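Local structure of avidin-related protein 4/5 (Gallus gallus, 2OF8) at residues C4-W10 and K88-K92. The protein probably binds biotin and related compounds with high affinity, as an avidin-type tetramer, and here holds the 4-nitroanilide of biotin. The protein carries 2 engineered substitutions. Residues are numbered along the deposited sequence; the frame is centred on the assembly and turned at random.
Sequences CSLTGKW and KEVLK. With FMT (formic acid), chain F.
Cys4 lies across from Glu89, their CA atoms 6.4 Å apart, and the CA atoms of Leu6 and Leu91 are 8.5 Å apart, so side chains bridge the gap between the chain leading into strand 8-12 and the start of strand 89-98, one of them onto the Ser5 backbone. Glu89 reaches over with an extended chain and grips that backbone: Ser5 N donates to OE2 (3.0 Å, 164°) from above the carboxylate plane. The other oxygen, OE1, sits 2.7 Å from Ser5 O and also meets the edge of the Trp10 indole at CH2. Alongside this chain, Cys4 SG packs 3.6 Å from Glu89 CG.

With its CG anti to the carbonyl carbon (chi1 -47°), Leu91 lays its isobutyl group over one face of Trp10, CG making a CH-pi contact 3.8 Å from the centroid of the six-membered ring. In the indole plane, Trp10 NE1 donates to Leu6 O (2.9 Å), which fixes the ring's rotation. A leucine replacing Trp10 would probably leave Leu6 O without this donor and Leu91 without its aromatic face.

Gly8-Lys9-Trp10 is the Gly-X-Trp motif of the calycin signature, consistent with the closed end of the eight-stranded avidin barrel; its arginine, Arg120 of strand 111-120, packs on Trp10 and forms a salt bridge with Glu89. Phe118 packs against Trp10 and Leu91, and the Cys4-Cys81 disulfide ties the cluster to strand 74-83.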
ATOM      1  N   CYS A   4     -15.526  17.222  13.175  1.00 20.43           N
ATOM      2  CA  CYS A   4     -15.303  17.034  11.746  1.00 19.35           C
ATOM      3  C   CYS A   4     -16.383  16.095  11.249  1.00 19.17           C
ATOM      4  O   CYS A   4     -16.431  14.938  11.669  1.00 19.72           O
ATOM      5  CB  CYS A   4     -13.920  16.421  11.475  1.00 18.77           C
ATOM      6  SG  CYS A   4     -13.196  16.862   9.892  1.00 17.27           S
ATOM      7  N   SER A   5     -17.234  16.583  10.353  1.00 19.02           N
ATOM      8  CA  SER A   5     -18.341  15.791   9.812  1.00 18.94           C
ATOM      9  C   SER A   5     -18.107  15.377   8.350  1.00 17.91           C
ATOM     10  O   SER A   5     -17.474  16.112   7.584  1.00 18.05           O
ATOM     11  CB  SER A   5     -19.639  16.588   9.912  1.00 19.73           C
ATOM     12  OG  SER A   5     -20.744  15.802   9.510  1.00 22.37           O
ATOM     13  N   LEU A   6     -18.651  14.217   7.977  0.50 17.39           N
ATOM     14  CA  LEU A   6     -18.471  13.622   6.640  0.50 16.88           C
ATOM     15  C   LEU A   6     -19.668  13.833   5.697  0.50 16.37           C
ATOM     16  O   LEU A   6     -19.506  13.801   4.476  0.50 15.96           O
ATOM     17  CB  LEU A   6     -18.206  12.111   6.759  0.50 17.02           C
ATOM     18  CG  LEU A   6     -16.838  11.572   6.321  0.50 17.12           C
ATOM     19  CD1 LEU A   6     -15.776  11.990   7.317  0.50 16.96           C
ATOM     20  CD2 LEU A   6     -16.868  10.052   6.174  0.50 17.49           C
ATOM     21  N   THR A   7     -20.870  14.009   6.250  1.00 16.10           N
ATOM     22  CA  THR A   7     -22.072  14.242   5.435  1.00 15.22           C
ATOM     23  C   THR A   7     -21.878  15.499   4.590  1.00 14.42           C
ATOM     24  O   THR A   7     -21.396  16.494   5.098  1.00 15.45           O
ATOM     25  CB  THR A   7     -23.319  14.388   6.343  1.00 15.12           C
ATOM     26  OG1 THR A   7     -23.634  13.127   6.949  1.00 15.99           O
ATOM     27  CG2 THR A   7     -24.581  14.760   5.542  1.00 15.51           C
ATOM     28  N   GLY A   8     -22.225  15.429   3.306  1.00 13.22           N
ATOM     29  CA  GLY A   8     -22.081  16.546   2.386  1.00 12.64           C
ATOM     30  C   GLY A   8     -21.290  16.190   1.139  1.00 11.81           C
ATOM     31  O   GLY A   8     -21.002  15.026   0.877  1.00 12.33           O
ATOM     32  N   LYS A   9     -20.940  17.209   0.364  1.00 11.17           N
ATOM     33  CA  LYS A   9     -20.244  17.029  -0.901  1.00 11.17           C
ATOM     34  C   LYS A   9     -18.784  17.419  -0.762  1.00 10.63           C
ATOM     35  O   LYS A   9     -18.457  18.414  -0.115  1.00 11.74           O
ATOM     36  CB  LYS A   9     -20.904  17.869  -1.989  1.00 12.09           C
ATOM     37  CG  LYS A   9     -22.267  17.385  -2.378  1.00 14.76           C
ATOM     38  CD  LYS A   9     -22.812  18.157  -3.572  1.00 17.17           C
ATOM     39  CE  LYS A   9     -24.096  17.542  -4.084  1.00 19.46           C
ATOM     40  NZ  LYS A   9     -23.817  16.374  -4.964  1.00 21.51           N
ATOM     41  N   TRP A  10     -17.928  16.632  -1.404  1.00  9.66           N
ATOM     42  CA  TRP A  10     -16.484  16.779  -1.327  1.00  9.37           C
ATOM     43  C   TRP A  10     -15.884  16.650  -2.721  1.00  8.99           C
ATOM     44  O   TRP A  10     -16.427  15.949  -3.567  1.00  9.82           O
ATOM     45  CB  TRP A  10     -15.890  15.661  -0.470  1.00  9.38           C
ATOM     46  CG  TRP A  10     -16.394  15.599   0.925  1.00  9.24           C
ATOM     47  CD1 TRP A  10     -17.533  14.992   1.357  1.00  9.96           C
ATOM     48  CD2 TRP A  10     -15.762  16.140   2.091  1.00  9.35           C
ATOM     49  NE1 TRP A  10     -17.652  15.132   2.716  1.00 10.70           N
ATOM     50  CE2 TRP A  10     -16.580  15.837   3.192  1.00 10.26           C
ATOM     51  CE3 TRP A  10     -14.583  16.860   2.318  1.00 10.15           C
ATOM     52  CZ2 TRP A  10     -16.260  16.223   4.496  1.00 11.59           C
ATOM     53  CZ3 TRP A  10     -14.266  17.238   3.613  1.00 11.16           C
ATOM     54  CH2 TRP A  10     -15.104  16.918   4.681  1.00 12.37           C
ATOM     55  N   LYS A  88     -11.923  24.570   9.042  1.00 12.87           N
ATOM     56  CA  LYS A  88     -11.822  23.927   7.732  1.00 12.77           C
ATOM     57  C   LYS A  88     -11.567  22.436   7.890  1.00 11.43           C
ATOM     58  O   LYS A  88     -10.712  22.026   8.668  1.00 11.70           O
ATOM     59  CB  LYS A  88     -10.694  24.558   6.912  1.00 13.99           C
ATOM     60  CG  LYS A  88     -10.431  23.904   5.561  1.00 16.82           C
ATOM     61  CD  LYS A  88      -9.433  24.713   4.740  1.00 20.65           C
ATOM     62  CE  LYS A  88      -8.031  24.151   4.829  1.00 23.15           C
ATOM     63  NZ  LYS A  88      -7.624  23.474   3.568  1.00 25.17           N
ATOM     64  N   GLU A  89     -12.298  21.639   7.116  1.00 10.59           N
ATOM     65  CA  GLU A  89     -12.178  20.194   7.159  1.00 10.18           C
ATOM     66  C   GLU A  89     -11.430  19.658   5.956  1.00  9.88           C
ATOM     67  O   GLU A  89     -11.596  20.119   4.834  1.00 10.93           O
ATOM     68  CB  GLU A  89     -13.548  19.550   7.199  1.00 10.97           C
ATOM     69  CG  GLU A  89     -14.346  19.934   8.420  1.00 12.82           C
ATOM     70  CD  GLU A  89     -15.626  19.148   8.513  1.00 15.80           C
ATOM     71  OE1 GLU A  89     -15.904  18.339   7.593  1.00 18.99           O
ATOM     72  OE2 GLU A  89     -16.337  19.311   9.514  1.00 16.53           O
ATOM     73  N   VAL A  90     -10.602  18.658   6.208  1.00  9.41           N
ATOM     74  CA  VAL A  90      -9.907  17.932   5.164  1.00  9.30           C
ATOM     75  C   VAL A  90     -10.034  16.443   5.462  1.00  8.61           C
ATOM     76  O   VAL A  90      -9.842  16.013   6.605  1.00  9.24           O
ATOM     77  CB  VAL A  90      -8.404  18.323   5.111  1.00 10.43           C
ATOM     78  CG1 VAL A  90      -7.654  17.483   4.083  1.00 11.65           C
ATOM     79  CG2 VAL A  90      -8.220  19.810   4.826  1.00 11.99           C
ATOM     80  N   LEU A  91     -10.362  15.658   4.441  1.00  7.76           N
ATOM     81  CA  LEU A  91     -10.239  14.210   4.544  1.00  7.53           C
ATOM     82  C   LEU A  91      -8.907  13.804   3.948  1.00  7.16           C
ATOM     83  O   LEU A  91      -8.664  14.005   2.760  1.00  8.47           O
ATOM     84  CB  LEU A  91     -11.357  13.468   3.811  1.00  8.05           C
ATOM     85  CG  LEU A  91     -12.783  13.946   4.041  1.00  8.44           C
ATOM     86  CD1 LEU A  91     -13.741  13.076   3.263  1.00  9.17           C
ATOM     87  CD2 LEU A  91     -13.130  13.938   5.520  1.00  9.12           C
ATOM     88  N   LYS A  92      -8.043  13.230   4.775  1.00  6.79           N
ATOM     89  CA  LYS A  92      -6.793  12.643   4.311  1.00  6.90           C
ATOM     90  C   LYS A  92      -7.042  11.157   4.154  1.00  6.54           C
ATOM     91  O   LYS A  92      -7.391  10.495   5.128  1.00  7.31           O
ATOM     92  CB  LYS A  92      -5.666  12.883   5.322  1.00  7.66           C
ATOM     93  CG  LYS A  92      -5.283  14.343   5.507  1.00  9.07           C
ATOM     94  CD  LYS A  92      -4.574  14.934   4.293  1.00 10.12           C
ATOM     95  CE  LYS A  92      -3.142  14.446   4.138  1.00 11.95           C
ATOM     96  NZ  LYS A  92      -2.488  14.967   2.905  1.00 13.00           N
TER
HETATM   97  C   FMT F 405     -22.305  17.506  -7.766  1.00 29.37           C
HETATM   98  O1  FMT F 405     -22.540  16.357  -7.391  1.00 29.51           O
HETATM   99  O2  FMT F 405     -22.549  18.472  -7.038  1.00 29.52           O